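Local coordinates for coiled-coil and C2 domain-containing protein 1-like (PDB 6EI6) that binds phosphatidylinositol monophosphates through its C2 domain and regulates ESCRT-III in endosomal sorting, probably by preventing inappropriate polymerisation of the core subunit Shrub, at residues A[215-220]-A[245-250]; A[152-157]-A[173-178]. All coordinates share one frame; numbering follows the deposited sequence.

Contact 1 of 2, residues A[215-220]-A[245-250]. With SO4 (sulfate ion), chain C.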
loop_
_atom_site.group_PDB
_atom_site.type_symbol
_atom_site.label_atom_id
_atom_site.label_comp_id
_atom_site.label_asym_id
_atom_site.label_seq_id
_atom_site.Cartn_x
_atom_site.Cartn_y
_atom_site.Cartn_z
ATOM N N VAL A 215 -9.167 5.672 -3.191
ATOM C CA VAL A 215 -7.983 4.833 -2.994
ATOM C C VAL A 215 -8.339 3.632 -2.120
ATOM O O VAL A 215 -8.721 3.793 -0.953
ATOM C CB VAL A 215 -6.837 5.640 -2.379
ATOM C CG1 VAL A 215 -5.631 4.743 -2.157
ATOM C CG2 VAL A 215 -6.516 6.824 -3.284
ATOM N N LYS A 216 -8.223 2.430 -2.686
ATOM C CA LYS A 216 -8.502 1.202 -1.945
ATOM C C LYS A 216 -7.480 0.996 -0.826
ATOM O O LYS A 216 -6.280 1.230 -1.004
ATOM C CB LYS A 216 -8.477 -0.009 -2.880
ATOM C CG LYS A 216 -9.576 -0.026 -3.900
ATOM C CD LYS A 216 -10.919 0.014 -3.208
ATOM C CE LYS A 216 -11.878 -0.939 -3.869
ATOM N NZ LYS A 216 -13.161 -0.952 -3.117
ATOM N N LEU A 217 -7.954 0.527 0.323
ATOM C CA LEU A 217 -7.074 0.343 1.469
ATOM C C LEU A 217 -6.317 -0.989 1.451
ATOM O O LEU A 217 -5.362 -1.152 2.224
ATOM C CB LEU A 217 -7.893 0.470 2.762
ATOM C CG LEU A 217 -8.263 1.903 3.162
ATOM C CD1 LEU A 217 -9.270 1.922 4.295
ATOM C CD2 LEU A 217 -7.008 2.696 3.536
ATOM N N GLN A 218 -6.692 -1.922 0.576
ATOM C CA GLN A 218 -6.226 -3.295 0.733
ATOM C C GLN A 218 -4.712 -3.490 0.612
ATOM O O GLN A 218 -4.212 -4.423 1.260
ATOM C CB GLN A 218 -6.996 -4.214 -0.237
ATOM C CG GLN A 218 -6.302 -4.493 -1.544
ATOM C CD GLN A 218 -5.306 -5.630 -1.464
ATOM O OE1 GLN A 218 -5.539 -6.617 -0.760
ATOM N NE2 GLN A 218 -4.177 -5.488 -2.171
ATOM N N PRO A 219 -3.934 -2.693 -0.151
ATOM C CA PRO A 219 -2.468 -2.821 -0.050
ATOM C C PRO A 219 -1.933 -2.756 1.368
ATOM O O PRO A 219 -0.834 -3.267 1.620
ATOM C CB PRO A 219 -1.954 -1.639 -0.882
ATOM C CG PRO A 219 -2.972 -1.467 -1.934
ATOM C CD PRO A 219 -4.307 -1.771 -1.249
ATOM N N LEU A 220 -2.644 -2.109 2.296
ATOM C CA LEU A 220 -2.167 -1.999 3.666
ATOM C C LEU A 220 -2.294 -3.314 4.435
ATOM O O LEU A 220 -1.839 -3.393 5.587
ATOM C CB LEU A 220 -2.901 -0.867 4.399
ATOM C CG LEU A 220 -2.523 0.496 3.800
ATOM C CD1 LEU A 220 -3.256 1.612 4.486
ATOM C CD2 LEU A 220 -1.026 0.771 3.807
ATOM N N VAL A 245 -1.144 11.411 -2.722
ATOM C CA VAL A 245 -1.703 11.037 -1.435
ATOM C C VAL A 245 -0.867 9.912 -0.816
ATOM O O VAL A 245 -0.293 9.079 -1.521
ATOM C CB VAL A 245 -3.179 10.639 -1.658
ATOM C CG1 VAL A 245 -3.652 9.650 -0.624
ATOM C CG2 VAL A 245 -4.054 11.881 -1.671
ATOM N N LYS A 246 -0.789 9.900 0.516
ATOM C CA LYS A 246 -0.187 8.810 1.272
ATOM C C LYS A 246 -1.201 8.249 2.263
ATOM O O LYS A 246 -1.999 8.998 2.834
ATOM C CB LYS A 246 1.045 9.271 2.033
ATOM C CG LYS A 246 2.143 9.876 1.180
ATOM C CD LYS A 246 3.196 10.477 2.093
ATOM C CE LYS A 246 4.506 10.650 1.359
ATOM N NZ LYS A 246 5.524 11.240 2.271
ATOM N N ILE A 247 -1.185 6.930 2.464
ATOM C CA ILE A 247 -1.926 6.305 3.552
ATOM C C ILE A 247 -0.974 5.385 4.299
ATOM O O ILE A 247 -0.349 4.502 3.697
ATOM C CB ILE A 247 -3.151 5.526 3.057
ATOM C CG1 ILE A 247 -3.926 6.363 2.032
ATOM C CG2 ILE A 247 -4.033 5.155 4.243
ATOM C CD1 ILE A 247 -5.147 5.656 1.512
ATOM N N ARG A 248 -0.849 5.596 5.601
ATOM C CA ARG A 248 0.225 4.973 6.357
ATOM C C ARG A 248 -0.313 4.331 7.621
ATOM O O ARG A 248 -1.155 4.909 8.309
ATOM C CB ARG A 248 1.289 5.992 6.717
ATOM C CG ARG A 248 1.812 6.764 5.520
ATOM C CD ARG A 248 2.804 7.831 5.954
ATOM N NE ARG A 248 4.003 7.253 6.569
ATOM C CZ ARG A 248 4.290 7.339 7.869
ATOM N NH1 ARG A 248 3.463 7.975 8.702
ATOM N NH2 ARG A 248 5.408 6.793 8.339
ATOM N N VAL A 249 0.199 3.142 7.933
ATOM C CA VAL A 249 -0.070 2.480 9.204
ATOM C C VAL A 249 1.260 2.086 9.837
ATOM O O VAL A 249 2.312 2.097 9.189
ATOM C CB VAL A 249 -0.985 1.256 9.045
ATOM C CG1 VAL A 249 -2.381 1.711 8.709
ATOM C CG2 VAL A 249 -0.434 0.342 7.961
ATOM N N ARG A 250 1.203 1.789 11.141
ATOM C CA ARG A 250 2.404 1.354 11.850
ATOM C C ARG A 250 2.887 -0.004 11.345
ATOM O O ARG A 250 4.089 -0.237 11.227
ATOM C CB ARG A 250 2.147 1.299 13.355
ATOM C CG ARG A 250 2.837 0.140 14.037
ATOM C CD ARG A 250 3.185 0.403 15.489
ATOM N NE ARG A 250 4.443 1.142 15.592
ATOM C CZ ARG A 250 5.091 1.359 16.731
ATOM N NH1 ARG A 250 4.601 0.882 17.862
ATOM N NH2 ARG A 250 6.225 2.048 16.737
HETATM S S SO4 C . -15.565 1.894 -1.187
HETATM O O1 SO4 C . -15.358 2.337 0.203
HETATM O O2 SO4 C . -16.274 0.604 -1.225
HETATM O O3 SO4 C . -14.256 1.764 -1.853
HETATM O O4 SO4 C . -16.397 2.891 -1.875
#
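Ile247 pushes its two branches into a group of apolar side chains formed by Val215, Leu217 and Leu220. Its CG2, anti to the backbone N, meets Leu220 CD1 at 3.6 Å and Leu217 CD2 at 3.9 Å; both leucine side chains cross the isoleucine at about a right angle. The other branch is extended at chi2 (-180°), which carries CD1 to 3.8 Å from Val215 CG1, and here the two side chains slide past each other in opposite directions. Leu217 CD2 touches both branches, lying 4.0 Å from Ile247 CD1 as well. Further along, Leu220 CD2 reaches Val249 CG2 at 4.2 Å. No hydrogen bond joins the segments, and all five touching residues are buried. An alanine in place of Ile247 keeps only CB near Leu220 CD1; it would probably leave Val215 CG1 and Leu217 CD2 without their partner here and open a gap between the two sheets. The turn after Val215 and Lys216 brings Leu220 inward and is closed by the backbone bond from Leu220 N to Leu217 O (2.9 Å). On the outer side, Lys216 NZ donates to sulfate O3 (3.2 Å); this ion, probably from the crystallisation liquor, also bonds His191 and Gly192. Strand 208-216, at the border of one sheet of the C2 sandwich, thus faces strand 241-249 of the other, which runs between strands 119-128 and 225-233. Val193 of strand 192-199 touches Leu217 and Ile247, Leu120 of strand 119-128 packs on Ile247 and Val249, and Ile226 of strand 225-233 meets Leu220.

Contact 2 of 2, residues A[152-157]-A[173-178]. With SO4 (sulfate ion), chain D.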
loop_
_atom_site.group_PDB
_atom_site.type_symbol
_atom_site.label_atom_id
_atom_site.label_comp_id
_atom_site.label_asym_id
_atom_site.label_seq_id
_atom_site.Cartn_x
_atom_site.Cartn_y
_atom_site.Cartn_z
ATOM N N GLU A 152 -21.070 4.944 8.287
ATOM C CA GLU A 152 -19.604 5.035 8.243
ATOM C C GLU A 152 -19.196 5.967 9.363
ATOM O O GLU A 152 -19.810 5.956 10.442
ATOM C CB GLU A 152 -19.103 5.613 6.896
ATOM C CG GLU A 152 -18.564 4.631 5.848
ATOM C CD GLU A 152 -18.085 5.331 4.551
ATOM O OE1 GLU A 152 -17.403 6.387 4.633
ATOM O OE2 GLU A 152 -18.393 4.822 3.444
ATOM N N SER A 153 -18.141 6.746 9.073
ATOM C CA SER A 153 -18.022 8.137 9.503
ATOM C C SER A 153 -16.705 8.754 9.046
ATOM O O SER A 153 -16.354 8.656 7.869
ATOM C CB SER A 153 -18.185 8.283 11.018
ATOM O OG SER A 153 -19.550 8.515 11.360
ATOM N N PHE A 154 -15.996 9.393 9.975
ATOM C CA PHE A 154 -14.812 10.235 9.782
ATOM C C PHE A 154 -14.732 11.020 8.482
ATOM O O PHE A 154 -14.409 10.465 7.430
ATOM C CB PHE A 154 -13.512 9.440 9.893
ATOM C CG PHE A 154 -12.290 10.334 9.903
ATOM C CD1 PHE A 154 -12.134 11.297 10.888
ATOM C CD2 PHE A 154 -11.338 10.258 8.907
ATOM C CE1 PHE A 154 -11.037 12.140 10.898
ATOM C CE2 PHE A 154 -10.236 11.104 8.920
ATOM C CZ PHE A 154 -10.082 12.036 9.921
ATOM N N LYS A 155 -14.941 12.328 8.565
ATOM C CA LYS A 155 -14.811 13.228 7.429
ATOM C C LYS A 155 -14.047 14.452 7.893
ATOM O O LYS A 155 -14.247 14.918 9.015
ATOM C CB LYS A 155 -16.186 13.655 6.860
ATOM C CG LYS A 155 -17.231 12.535 6.705
ATOM C CD LYS A 155 -18.041 12.690 5.407
ATOM C CE LYS A 155 -19.389 11.955 5.469
ATOM N NZ LYS A 155 -20.524 12.649 4.770
ATOM N N THR A 156 -13.172 14.967 7.039
ATOM C CA THR A 156 -12.417 16.168 7.356
ATOM C C THR A 156 -12.015 16.818 6.042
ATOM O O THR A 156 -12.406 16.355 4.969
ATOM C CB THR A 156 -11.202 15.859 8.244
ATOM O OG1 THR A 156 -10.341 17.006 8.278
ATOM C CG2 THR A 156 -10.407 14.684 7.698
ATOM N N LYS A 157 -11.230 17.899 6.120
ATOM C CA LYS A 157 -10.845 18.615 4.907
ATOM C C LYS A 157 -9.556 19.395 5.127
ATOM O O LYS A 157 -9.229 19.781 6.250
ATOM C CB LYS A 157 -11.952 19.572 4.434
ATOM C CG LYS A 157 -12.054 20.885 5.219
ATOM C CD LYS A 157 -12.944 21.892 4.504
ATOM C CE LYS A 157 -12.980 23.239 5.221
ATOM N NZ LYS A 157 -14.164 23.340 6.118
ATOM N N PHE A 173 -3.789 13.692 8.563
ATOM C CA PHE A 173 -4.918 13.449 9.449
ATOM C C PHE A 173 -4.781 12.038 9.989
ATOM O O PHE A 173 -4.452 11.119 9.237
ATOM C CB PHE A 173 -6.279 13.615 8.727
ATOM C CG PHE A 173 -6.375 14.862 7.862
ATOM C CD1 PHE A 173 -5.765 14.919 6.612
ATOM C CD2 PHE A 173 -7.074 15.972 8.296
ATOM C CE1 PHE A 173 -5.838 16.056 5.825
ATOM C CE2 PHE A 173 -7.154 17.112 7.506
ATOM C CZ PHE A 173 -6.538 17.153 6.276
ATOM N N LYS A 174 -5.001 11.864 11.289
ATOM C CA LYS A 174 -4.894 10.558 11.926
ATOM C C LYS A 174 -6.266 10.102 12.398
ATOM O O LYS A 174 -7.079 10.908 12.848
ATOM C CB LYS A 174 -3.920 10.585 13.102
ATOM C CG LYS A 174 -2.439 10.764 12.715
ATOM C CD LYS A 174 -1.534 10.605 13.951
ATOM C CE LYS A 174 -0.186 11.295 13.778
ATOM N NZ LYS A 174 0.735 11.047 14.934
ATOM N N VAL A 175 -6.540 8.813 12.288
ATOM C CA VAL A 175 -7.797 8.277 12.783
ATOM C C VAL A 175 -7.502 6.981 13.538
ATOM O O VAL A 175 -6.437 6.374 13.386
ATOM C CB VAL A 175 -8.821 8.060 11.636
ATOM C CG1 VAL A 175 -8.538 6.771 10.882
ATOM C CG2 VAL A 175 -10.225 8.064 12.181
ATOM N N ASP A 176 -8.449 6.585 14.392
ATOM C CA ASP A 176 -8.341 5.362 15.185
ATOM C C ASP A 176 -9.002 4.195 14.463
ATOM O O ASP A 176 -10.144 4.298 14.002
ATOM C CB ASP A 176 -8.993 5.536 16.556
ATOM C CG ASP A 176 -8.016 6.011 17.609
ATOM O OD1 ASP A 176 -6.813 5.639 17.534
ATOM O OD2 ASP A 176 -8.455 6.782 18.501
ATOM N N ILE A 177 -8.287 3.083 14.388
ATOM C CA ILE A 177 -8.831 1.836 13.878
ATOM C C ILE A 177 -8.753 0.807 14.995
ATOM O O ILE A 177 -8.002 0.966 15.963
ATOM C CB ILE A 177 -8.074 1.348 12.627
ATOM C CG1 ILE A 177 -6.611 1.070 12.992
ATOM C CG2 ILE A 177 -8.187 2.373 11.501
ATOM C CD1 ILE A 177 -5.658 1.046 11.813
ATOM N N GLN A 178 -9.547 -0.255 14.859
ATOM C CA GLN A 178 -9.441 -1.433 15.719
ATOM C C GLN A 178 -9.064 -2.632 14.859
ATOM O O GLN A 178 -9.937 -3.277 14.267
ATOM C CB GLN A 178 -10.734 -1.703 16.471
ATOM C CG GLN A 178 -11.127 -0.622 17.439
ATOM C CD GLN A 178 -12.328 0.144 16.946
ATOM O OE1 GLN A 178 -13.420 -0.419 16.785
ATOM N NE2 GLN A 178 -12.135 1.436 16.691
HETATM S S SO4 D . -18.130 21.956 6.613
HETATM O O1 SO4 D . -16.718 22.032 6.221
HETATM O O2 SO4 D . -18.408 20.635 7.196
HETATM O O3 SO4 D . -18.430 23.004 7.601
HETATM O O4 SO4 D . -18.970 22.158 5.430
#
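Val175 sets its CG2 methyl over one face of the Phe154 ring, 4.0 Å from the centroid and 17° off the ring normal, a CH-pi contact. The methyl is shifted toward the rim, nearest to CG (3.8 Å), and the two side chains cross obliquely. Phe154 CG is anti to its backbone N (chi1 -171°), and Val175 CG2 takes the corresponding place on its own residue, which brings ring and methyl together. At the edge of the Phe154 ring, near its plane, Phe173 CB lies 4.3 Å from CZ. The Phe173 ring itself turns to Thr156 and Lys157. Thr156 CG2 approaches Phe173 CD2 at 3.6 Å, while Thr156 OG1 stands 3.3 Å from Phe173 CE2, a plain contact made obliquely to the ring. Lys157 O comes to the edge of the same ring, 3.6 Å from CE2. No hydrogen bond passes between the segments. The Lys157 side chain leaves the backbone away from segment 173-178, and its NZ donates to sulfate O1 (2.9 Å), an ion probably taken from the crystallisation liquor.

Around this shell, backbone hydrogen bonds tie each segment to its neighbour: Phe154 to Phe146 and Thr156 to Val144 of strand 140-145, Phe173 to Ile122 and Val175 to Leu120 of strand 119-128. The Phe154 side chain also rests on Phe146 and Leu148, and Val124 lies beside the Phe173 side chain. Strands 155-157 and 171-176 are each outermost in their four-stranded antiparallel sheets, so aromatic and methyl groups meet here across one margin of the beta-sandwich, the two-sheet fold characteristic of C2 domains.

Both contacts join the same two four-stranded sheets of the C2 sandwich, at places whose centres lie 13 Å apart, and they do not touch each other. Contact 1 belongs to the core: its touching residues are all buried, and branched aliphatic side chains mesh without any aromatic ring. Contact 2 lies at the surface, its centre about 18 Å from the centre of the chain, against about 5 Å for the centre of contact 1; there rings, a threonine and a backbone carbonyl share the interface. Strand 119-128 connects them, pairing with both 171-176 and 241-249. Along the chain, contact 2 closes before contact 1 opens.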